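Local atomic coordinates of ABC transporter, periplasmic substrate-binding protein (PDB entry 1TWY), a protein that probably binds phosphate in the periplasm and hands it to an ABC-type membrane transporter for uptake into the cell. Residues Thr224-Asn227 with Ile228-Thr232; Lys265-Ile268 with Val269-Tyr273. All coordinates share one frame; numbering follows the deposited sequence.

Contact 1 (Thr224-Asn227 with Ile228-Thr232); sequences TSDN and IAKHT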
# COMPACT_ATOMS: atom_id res chain seq x y z
N THR A 224 -4.47 -9.93 9.54
CA THR A 224 -3.48 -11.02 9.45
C THR A 224 -3.04 -11.27 8.04
O THR A 224 -3.78 -11.03 7.11
CB THR A 224 -3.99 -12.36 10.02
OG1 THR A 224 -5.07 -12.92 9.27
CG2 THR A 224 -4.48 -12.21 11.48
N SER A 225 -1.84 -11.86 7.95
CA SER A 225 -1.27 -12.27 6.68
C SER A 225 -2.18 -13.23 5.95
O SER A 225 -2.55 -12.99 4.82
CB SER A 225 0.13 -12.85 6.88
OG SER A 225 0.96 -11.72 6.98
N ASP A 226 -2.60 -14.29 6.66
CA ASP A 226 -3.58 -15.20 6.10
C ASP A 226 -4.88 -14.62 5.60
O ASP A 226 -5.30 -14.92 4.49
CB ASP A 226 -3.86 -16.42 7.04
CG ASP A 226 -4.65 -17.51 6.30
OD1 ASP A 226 -4.11 -18.01 5.28
OD2 ASP A 226 -5.83 -17.81 6.58
N ASN A 227 -5.46 -13.66 6.34
CA ASN A 227 -6.71 -13.02 5.90
C ASN A 227 -6.51 -12.08 4.70
O ASN A 227 -7.39 -11.93 3.87
CB ASN A 227 -7.44 -12.28 7.04
CG ASN A 227 -8.07 -13.22 8.07
OD1 ASN A 227 -8.29 -14.41 7.82
ND2 ASN A 227 -8.38 -12.67 9.24
N ILE A 228 -5.29 -11.54 4.54
CA ILE A 228 -5.03 -10.72 3.43
C ILE A 228 -4.92 -11.61 2.17
O ILE A 228 -5.46 -11.26 1.17
CB ILE A 228 -3.79 -9.91 3.64
CG1 ILE A 228 -4.12 -8.70 4.49
CG2 ILE A 228 -3.29 -9.39 2.26
CD1 ILE A 228 -2.98 -8.24 5.25
N ALA A 229 -4.29 -12.76 2.34
CA ALA A 229 -3.88 -13.67 1.26
C ALA A 229 -5.11 -14.30 0.69
O ALA A 229 -5.11 -14.67 -0.48
CB ALA A 229 -2.92 -14.78 1.82
N LYS A 230 -6.15 -14.44 1.53
CA LYS A 230 -7.48 -14.97 1.18
C LYS A 230 -8.52 -13.87 0.88
O LYS A 230 -9.71 -14.14 0.56
CB LYS A 230 -8.01 -15.83 2.36
CG LYS A 230 -7.68 -17.33 2.27
CD LYS A 230 -6.84 -17.86 3.46
CE LYS A 230 -6.55 -19.41 3.38
NZ LYS A 230 -6.38 -19.97 1.98
N HIS A 231 -8.09 -12.62 0.98
CA HIS A 231 -8.99 -11.50 0.77
C HIS A 231 -10.18 -11.44 1.74
O HIS A 231 -11.16 -10.78 1.44
CB HIS A 231 -9.50 -11.46 -0.68
CG HIS A 231 -8.41 -11.32 -1.69
ND1 HIS A 231 -7.33 -10.48 -1.50
CD2 HIS A 231 -8.20 -11.94 -2.88
CE1 HIS A 231 -6.52 -10.57 -2.54
NE2 HIS A 231 -7.03 -11.45 -3.39
N THR A 232 -10.08 -12.01 2.92
CA THR A 232 -11.14 -11.80 3.91
C THR A 232 -10.91 -10.47 4.61
O THR A 232 -11.84 -9.82 4.99
CB THR A 232 -11.35 -13.00 4.85
OG1 THR A 232 -10.27 -13.20 5.76
CG2 THR A 232 -11.43 -14.30 4.04

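Contact 2 (Lys265-Ile268 with Val269-Tyr273); sequences KKLI and VEYGY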
# COMPACT_ATOMS: atom_id res chain seq x y z
N LYS A 265 10.67 -14.62 -3.68
CA LYS A 265 9.51 -14.73 -2.74
C LYS A 265 9.88 -14.78 -1.22
O LYS A 265 9.27 -14.16 -0.37
CB LYS A 265 8.58 -15.85 -3.13
CG LYS A 265 8.00 -15.67 -4.50
CD LYS A 265 7.22 -16.82 -4.87
CE LYS A 265 6.40 -16.55 -6.16
NZ LYS A 265 5.67 -17.79 -6.51
N LYS A 266 11.00 -15.51 -0.95
CA LYS A 266 11.54 -15.68 0.39
C LYS A 266 11.83 -14.20 0.91
O LYS A 266 11.49 -13.87 2.07
CB LYS A 266 12.74 -16.66 0.33
CG LYS A 266 13.50 -16.80 1.62
CD LYS A 266 14.52 -15.64 1.86
CE LYS A 266 15.42 -15.92 3.11
NZ LYS A 266 16.34 -14.79 3.48
N LEU A 267 12.48 -13.46 0.00
CA LEU A 267 12.86 -12.07 0.38
C LEU A 267 11.63 -11.23 0.56
O LEU A 267 11.47 -10.49 1.59
CB LEU A 267 13.73 -11.44 -0.65
CG LEU A 267 15.17 -11.91 -0.60
CD1 LEU A 267 15.90 -11.52 -1.83
CD2 LEU A 267 15.95 -11.29 0.54
N ILE A 268 10.69 -11.35 -0.34
CA ILE A 268 9.40 -10.60 -0.25
C ILE A 268 8.68 -10.84 1.08
O ILE A 268 8.30 -9.88 1.76
CB ILE A 268 8.53 -10.83 -1.47
CG1 ILE A 268 9.26 -10.37 -2.72
CG2 ILE A 268 7.14 -10.17 -1.34
CD1 ILE A 268 8.81 -10.95 -4.00
N VAL A 269 8.50 -12.12 1.47
CA VAL A 269 7.86 -12.56 2.68
C VAL A 269 8.60 -12.06 3.93
O VAL A 269 7.99 -11.64 4.93
CB VAL A 269 7.65 -14.09 2.61
CG1 VAL A 269 7.25 -14.64 3.95
CG2 VAL A 269 6.62 -14.31 1.59
N GLU A 270 9.91 -12.17 3.89
CA GLU A 270 10.66 -11.81 5.04
C GLU A 270 10.56 -10.36 5.36
O GLU A 270 10.66 -10.00 6.54
CB GLU A 270 12.12 -12.29 5.01
CG GLU A 270 13.15 -11.57 4.25
CD GLU A 270 14.53 -12.18 4.56
OE1 GLU A 270 14.89 -12.27 5.80
OE2 GLU A 270 15.29 -12.42 3.54
N TYR A 271 10.36 -9.53 4.34
CA TYR A 271 10.12 -8.08 4.59
C TYR A 271 8.69 -7.69 4.97
O TYR A 271 8.34 -6.49 5.19
CB TYR A 271 10.67 -7.27 3.44
CG TYR A 271 12.20 -7.08 3.42
CD1 TYR A 271 13.08 -8.07 3.01
CD2 TYR A 271 12.77 -5.90 3.91
CE1 TYR A 271 14.46 -7.87 3.03
CE2 TYR A 271 14.09 -5.70 3.91
CZ TYR A 271 14.96 -6.67 3.46
OH TYR A 271 16.31 -6.52 3.49
N GLY A 272 7.84 -8.65 5.17
CA GLY A 272 6.46 -8.44 5.67
C GLY A 272 5.45 -8.28 4.58
O GLY A 272 4.31 -8.00 4.91
N TYR A 273 5.77 -8.63 3.31
CA TYR A 273 4.73 -8.56 2.31
C TYR A 273 4.11 -9.94 2.17
O TYR A 273 4.67 -10.92 2.69
CB TYR A 273 5.23 -8.04 0.99
CG TYR A 273 5.90 -6.70 1.12
CD1 TYR A 273 5.15 -5.59 1.26
CD2 TYR A 273 7.24 -6.61 1.21
CE1 TYR A 273 5.73 -4.39 1.40
CE2 TYR A 273 7.87 -5.38 1.37
CZ TYR A 273 7.09 -4.28 1.49
OH TYR A 273 7.65 -3.04 1.67

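Contact 1 (Thr224-Asn227 with Ile228-Thr232)
Ile228 N donates to Thr224 O and Ala229 N to Ser225 O, each at 3.0 Å, in the short helix 225-229, which opens with an N-cap threonine and closes in a Schellman motif. One residue on, Lys230 N reaches Asp226 O. Beside these bonds the side chains of Asp226 and Lys230 cross: the lysine methylene CD rests 3.3 Å from Asp226 OD2, while Lys230 NZ stays 4.5 Å from Asp226 OD1, beyond a salt bridge, so their attraction is probably modest. Two flexible, polar side chains suit this exposed side. The buried Ile228 faces inward, where its branched hydrocarbon packs on Ile206 and Ile274; its CD1 lies 3.4 Å from Thr224 O. At the far end His231 takes a positive phi, 60°, turning the chain so that His231 N bonds Ile228 O and Thr232 N makes a weak bond back to Asn227 O, the pair that defines the motif. Asn227 sends its amide ND2 to Asp222 O, tying the helix to the loop before it. Thr224 suits the N-cap because its short side chain puts a hydroxyl acceptor beside a first-turn N-H that lacks a helical carbonyl; with chi1 at 66°, OG1 accepts Asn227 N at 3.0 Å, with an N-H...O angle of 153°.

Contact 2 (Lys265-Ile268 with Val269-Tyr273)
Ile268 O is gripped by two backbone amides where helix 262-270 ends: Tyr273 N donates to it at 3.2 Å, and Tyr271 N adds a weak bond of 3.3 Å. With Gly272 N bonded to Val269 O, this is a Schellman motif, and Gly272 is its C-prime residue. Its phi of 92° suits a residue without a side chain, since a CB would press on the carbonyl oxygen of Tyr271. One turn earlier, Lys266 NZ forms a salt bridge of 2.6 Å with Glu270 OE2, coming from above the carboxylate plane. Glu270 holds CG between its backbone N and carbonyl carbon (chi1 80°), which lays the chain back over the preceding turn and carries OE2 to within 3.3 Å of Leu267 CD2. Long charged chains suit this exposed side, where their methylenes can lie along the helix. The Tyr271 ring turns its edge to Leu267 O, which lies in the ring plane 3.2 Å from CD1. On the inner side, branched Ile268 sets CG2 against Tyr273 CB at 3.7 Å, the two side chains crossing at about a right angle. Ile268 also packs on Leu100 and Ala101 of strand 96-109, Leu267 and Tyr271 meet helix 36-52, and Tyr273 bridges both elements while its ring meets Phe239 of strand 236-243.

Contact 1 closes before contact 2 opens: helix 225-229 is followed by strand 236-243, then helix 250-260, and last helix 262-270 near the end of the modelled chain. The centres lie 15 Å apart and the nearest atoms about 5 Å, without touching. Both contacts touch strand 96-109: contact 1 through His231, just past its helix, whose ring meets Phe102 edge-to-face, and contact 2 through Ile268 of the helix and Tyr273 beyond it. The residue after contact 2, Ile274, lies against helix 225-229, so the chain end joins the two sites. Both contacts are therefore structural packing around the long central strand of this periplasmic binding protein fold.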